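PDB 3II7: kelch-like protein 7 from Homo sapiens, which serves as the substrate-specific adaptor of a CUL3-RBX1 E3 ubiquitin ligase, its kelch-repeat domain being the part in this structure. Local coordinates for residues D12-L17 with C292-C297; N56-L61 with Y75-D80. All coordinates share one frame; numbering follows the deposited sequence.

Interaction 1. Residues D12-L17 with C292-C297; sequences DYRIAL and CVVDTC
R14 and V294 face each other as an antiparallel hydrogen-bonded pair, R14 N giving to V294 O and V294 N returning to R14 O. The R14 side chain leaves this pair on the face it shares with A16, C292 and V294. R14 CB rests against V294 CG2 at 3.6 Å, and R14 CG, set anti to the carbonyl carbon (chi1 -64°), meets T296 CG2 at 3.8 Å. A bend at chi2 (-71°) then turns CD, and the guanidinium beyond it has T296 OG1 over one face. At the tip R14 NH1 gives to D12 OD1 at 2.7 Å, a salt bridge that lies in the guanidinium plane but comes from above the carboxylate plane; the same nitrogen also donates to Y13 O. An alanine here would probably leave the D12 carboxylate without this cationic mate and open a gap beside the T296 methyl group. The pairing is the closure of a beta-propeller: strand 13-18, from the start of the chain, takes strand 290-295, from its end, as the innermost strand of its blade, with 26-30 and 35-38 on its other side, the molecular velcro of the kelch fold. A16 and C292 form the next hydrogen-bonded pair, and A16 CB packs on V294 CG1. On the opposite face, Y13 CD2 lies 4.0 Å from V293 CG1, while I15 turns to A244 and V246 of the adjoining blade. Beyond the last bridge, D12 O is gripped twice, by T296 N at 3.0 Å and by T296 OG1 at 3.1 Å, the two donors arriving from opposite faces of its carbonyl plane. D12 N gives to D295 OD1 at 3.0 Å, reaching that oxygen from above the carboxylate plane.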
# COMPACT_ATOMS: atom_id res chain seq x y z
N ASP A 12 -14.13 -6.44 -13.28
CA ASP A 12 -14.52 -7.38 -12.26
C ASP A 12 -13.50 -7.34 -11.13
O ASP A 12 -12.54 -8.12 -11.13
CB ASP A 12 -14.60 -8.79 -12.86
CG ASP A 12 -15.41 -9.76 -12.00
OD1 ASP A 12 -15.81 -9.38 -10.88
OD2 ASP A 12 -15.65 -10.89 -12.45
N TYR A 13 -13.73 -6.44 -10.18
CA TYR A 13 -12.72 -6.12 -9.18
C TYR A 13 -12.75 -7.07 -7.98
O TYR A 13 -13.81 -7.56 -7.56
CB TYR A 13 -12.90 -4.69 -8.66
CG TYR A 13 -12.73 -3.63 -9.71
CD1 TYR A 13 -13.80 -2.85 -10.13
CD2 TYR A 13 -11.48 -3.42 -10.30
CE1 TYR A 13 -13.63 -1.88 -11.12
CE2 TYR A 13 -11.30 -2.46 -11.27
CZ TYR A 13 -12.37 -1.69 -11.68
OH TYR A 13 -12.18 -0.74 -12.65
N ARG A 14 -11.57 -7.32 -7.46
CA ARG A 14 -11.37 -8.05 -6.21
C ARG A 14 -10.29 -7.32 -5.48
O ARG A 14 -9.47 -6.60 -6.10
CB ARG A 14 -10.88 -9.48 -6.43
CG ARG A 14 -11.82 -10.42 -7.16
CD ARG A 14 -13.03 -10.83 -6.35
NE ARG A 14 -13.76 -11.90 -7.04
CZ ARG A 14 -14.52 -11.72 -8.13
NH1 ARG A 14 -14.68 -10.52 -8.67
NH2 ARG A 14 -15.12 -12.76 -8.68
N ILE A 15 -10.26 -7.49 -4.16
CA ILE A 15 -9.15 -7.05 -3.34
C ILE A 15 -8.36 -8.30 -2.94
O ILE A 15 -8.92 -9.23 -2.34
CB ILE A 15 -9.62 -6.27 -2.12
CG1 ILE A 15 -10.48 -5.08 -2.55
CG2 ILE A 15 -8.38 -5.81 -1.29
CD1 ILE A 15 -11.18 -4.30 -1.44
N ALA A 16 -7.10 -8.36 -3.34
CA ALA A 16 -6.26 -9.55 -3.13
C ALA A 16 -5.34 -9.31 -1.96
O ALA A 16 -4.70 -8.27 -1.86
CB ALA A 16 -5.46 -9.83 -4.36
N LEU A 17 -5.30 -10.30 -1.07
CA LEU A 17 -4.45 -10.24 0.13
C LEU A 17 -3.46 -11.39 0.08
O LEU A 17 -3.85 -12.54 -0.18
CB LEU A 17 -5.30 -10.32 1.39
CG LEU A 17 -6.11 -9.05 1.73
CD1 LEU A 17 -7.22 -8.82 0.75
CD2 LEU A 17 -6.65 -9.14 3.15
N CYS A 292 -3.78 -5.42 -2.58
CA CYS A 292 -3.95 -4.60 -3.76
C CYS A 292 -5.29 -4.90 -4.40
O CYS A 292 -5.92 -5.93 -4.12
CB CYS A 292 -2.80 -4.82 -4.78
SG CYS A 292 -2.72 -6.44 -5.49
N VAL A 293 -5.75 -3.98 -5.24
CA VAL A 293 -6.96 -4.18 -6.00
C VAL A 293 -6.59 -4.82 -7.33
O VAL A 293 -5.64 -4.36 -8.02
CB VAL A 293 -7.70 -2.86 -6.26
CG1 VAL A 293 -8.96 -3.09 -7.17
CG2 VAL A 293 -8.05 -2.23 -4.94
N VAL A 294 -7.28 -5.90 -7.68
CA VAL A 294 -7.09 -6.57 -8.96
C VAL A 294 -8.35 -6.44 -9.82
O VAL A 294 -9.45 -6.42 -9.31
CB VAL A 294 -6.72 -8.07 -8.80
CG1 VAL A 294 -5.57 -8.26 -7.86
CG2 VAL A 294 -7.88 -8.86 -8.35
N ASP A 295 -8.15 -6.37 -11.13
CA ASP A 295 -9.20 -6.66 -12.10
C ASP A 295 -9.03 -8.10 -12.67
O ASP A 295 -7.96 -8.43 -13.22
CB ASP A 295 -9.12 -5.67 -13.24
CG ASP A 295 -10.39 -5.61 -14.03
OD1 ASP A 295 -11.24 -6.52 -13.89
OD2 ASP A 295 -10.54 -4.64 -14.79
N THR A 296 -10.07 -8.94 -12.55
CA THR A 296 -9.97 -10.36 -12.98
C THR A 296 -10.46 -10.61 -14.44
O THR A 296 -10.57 -11.77 -14.86
CB THR A 296 -10.74 -11.33 -12.00
OG1 THR A 296 -12.14 -11.04 -12.02
CG2 THR A 296 -10.21 -11.21 -10.56
N CYS A 297 -10.71 -9.54 -15.20
CA CYS A 297 -11.29 -9.67 -16.56
C CYS A 297 -10.32 -10.25 -17.62
O CYS A 297 -9.13 -9.92 -17.67
CB CYS A 297 -11.83 -8.31 -17.04
SG CYS A 297 -10.55 -7.04 -17.28

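Interaction 2. Residues N56-L61 with Y75-D80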
# COMPACT_ATOMS: atom_id res chain seq x y z
N ASN A 56 -3.27 -7.55 -15.37
CA ASN A 56 -3.51 -8.95 -14.99
C ASN A 56 -2.45 -9.61 -14.10
O ASN A 56 -2.57 -10.82 -13.82
CB ASN A 56 -3.78 -9.82 -16.21
CG ASN A 56 -5.04 -9.41 -16.94
OD1 ASN A 56 -6.02 -8.95 -16.32
ND2 ASN A 56 -5.06 -9.61 -18.25
N VAL A 57 -1.47 -8.84 -13.64
CA VAL A 57 -0.37 -9.38 -12.83
C VAL A 57 -0.22 -8.63 -11.50
O VAL A 57 -0.14 -7.37 -11.48
CB VAL A 57 0.96 -9.32 -13.61
CG1 VAL A 57 2.11 -9.95 -12.76
CG2 VAL A 57 0.83 -10.06 -14.94
N VAL A 58 -0.15 -9.40 -10.40
CA VAL A 58 0.27 -8.89 -9.08
C VAL A 58 1.76 -9.11 -8.97
O VAL A 58 2.24 -10.25 -9.11
CB VAL A 58 -0.42 -9.59 -7.92
CG1 VAL A 58 0.12 -9.05 -6.58
CG2 VAL A 58 -1.98 -9.43 -7.97
N TYR A 59 2.51 -8.02 -8.74
CA TYR A 59 3.96 -8.09 -8.51
C TYR A 59 4.22 -7.95 -7.02
O TYR A 59 3.71 -6.99 -6.37
CB TYR A 59 4.68 -6.96 -9.25
CG TYR A 59 4.53 -7.05 -10.74
CD1 TYR A 59 5.50 -7.67 -11.52
CD2 TYR A 59 3.43 -6.52 -11.36
CE1 TYR A 59 5.36 -7.76 -12.89
CE2 TYR A 59 3.28 -6.57 -12.75
CZ TYR A 59 4.25 -7.20 -13.51
OH TYR A 59 4.10 -7.28 -14.86
N ILE A 60 4.98 -8.91 -6.48
CA ILE A 60 5.39 -8.89 -5.08
C ILE A 60 6.89 -8.67 -5.06
O ILE A 60 7.66 -9.45 -5.67
CB ILE A 60 5.02 -10.19 -4.38
CG1 ILE A 60 3.50 -10.31 -4.30
CG2 ILE A 60 5.64 -10.25 -2.92
CD1 ILE A 60 3.00 -11.60 -3.75
N LEU A 61 7.31 -7.59 -4.41
CA LEU A 61 8.71 -7.17 -4.50
C LEU A 61 9.23 -6.60 -3.18
O LEU A 61 8.45 -6.16 -2.32
CB LEU A 61 8.87 -6.18 -5.68
CG LEU A 61 7.99 -4.94 -5.65
CD1 LEU A 61 8.60 -3.86 -4.76
CD2 LEU A 61 7.78 -4.42 -7.07
N TYR A 75 2.09 -12.91 -9.92
CA TYR A 75 0.91 -13.76 -10.01
C TYR A 75 0.00 -13.26 -11.11
O TYR A 75 -0.53 -12.14 -11.02
CB TYR A 75 0.19 -13.76 -8.70
CG TYR A 75 -1.08 -14.57 -8.69
CD1 TYR A 75 -1.04 -15.96 -8.87
CD2 TYR A 75 -2.33 -13.97 -8.48
CE1 TYR A 75 -2.21 -16.72 -8.86
CE2 TYR A 75 -3.51 -14.73 -8.45
CZ TYR A 75 -3.44 -16.09 -8.64
OH TYR A 75 -4.57 -16.83 -8.64
N ASN A 76 -0.16 -14.08 -12.15
CA ASN A 76 -1.07 -13.78 -13.21
C ASN A 76 -2.49 -14.19 -12.75
O ASN A 76 -2.78 -15.38 -12.55
CB ASN A 76 -0.69 -14.50 -14.49
CG ASN A 76 -1.57 -14.10 -15.65
OD1 ASN A 76 -2.79 -14.24 -15.58
ND2 ASN A 76 -0.97 -13.54 -16.71
N VAL A 77 -3.34 -13.21 -12.55
CA VAL A 77 -4.67 -13.45 -11.95
C VAL A 77 -5.63 -14.21 -12.86
O VAL A 77 -6.52 -14.92 -12.37
CB VAL A 77 -5.34 -12.13 -11.51
CG1 VAL A 77 -4.45 -11.38 -10.48
CG2 VAL A 77 -5.73 -11.27 -12.71
N VAL A 78 -5.45 -14.08 -14.16
CA VAL A 78 -6.32 -14.73 -15.14
C VAL A 78 -5.94 -16.21 -15.33
O VAL A 78 -6.81 -17.08 -15.40
CB VAL A 78 -6.26 -13.96 -16.49
CG1 VAL A 78 -6.89 -14.76 -17.61
CG2 VAL A 78 -6.95 -12.58 -16.33
N LYS A 79 -4.64 -16.48 -15.41
CA LYS A 79 -4.12 -17.84 -15.54
C LYS A 79 -3.97 -18.58 -14.19
O LYS A 79 -3.76 -19.79 -14.16
CB LYS A 79 -2.78 -17.80 -16.28
CG LYS A 79 -2.84 -17.14 -17.68
CD LYS A 79 -1.46 -17.04 -18.29
CE LYS A 79 -1.47 -16.20 -19.58
NZ LYS A 79 -0.09 -15.92 -20.08
N ASP A 80 -4.09 -17.86 -13.08
CA ASP A 80 -3.88 -18.44 -11.74
C ASP A 80 -2.53 -19.14 -11.69
O ASP A 80 -2.42 -20.33 -11.29
CB ASP A 80 -5.04 -19.41 -11.41
CG ASP A 80 -4.92 -20.04 -10.02
OD1 ASP A 80 -4.47 -19.38 -9.07
OD2 ASP A 80 -5.33 -21.21 -9.90
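V58 and Y75 exchange two backbone hydrogen bonds, V58 N to Y75 O and Y75 N to V58 O, each 2.8 Å long. A third runs from V77 N to N56 O at 2.8 Å, extending the ladder one step past the V57-N76 non-hydrogen-bonded pair. There the second strand turns away: N76 OD1 accepts from K79 N at 2.9 Å in an Asx motif, the donor lying above the plane of the N76 side-chain amide. Y75 OH gives to D80 OD1 at 2.6 Å, in the plane of the ring, which ties the two ends of this turn together; D80 in turn forms a salt bridge with R40. Packing fills in around these bonds. V77 CG2, between the backbone N and the carbonyl carbon (chi1 -58° for CG1), sits 3.4 Å from N56 O, and V77 CG1 touches V58 CG2 at 4.0 Å, the two side chains at about a right angle. Further out, V78 CG2 lies against the flat amide of N56, nearest OD1 at 3.7 Å. These are the two middle strands of a four-stranded propeller blade: strand 57-61 is flanked by 50-54 and strand 71-76 by 81-86, from which W82 brings its ring to that of Y75, while Y59 and L61 reach I104 on strand 103-107 of the next blade.

How the interactions relate
Interaction 1 and interaction 2 lie in neighbouring blades of the propeller, their centres about 10 Å apart and on the same side of the chain's centre. Along the chain, the hairpin of 56-61 with 75-80 is nested within the long loop that 12-17 and 292-297 close. One pairing is local, between strands consecutive in sequence; the other joins the two ends of the domain and completes the ring of six four-stranded sheets. They share no sheet but touch by packing, where D295 O and C297 O approach N56 and the valines V77 and V78, so the end of the closing strand and the residues just after it abut the following blade.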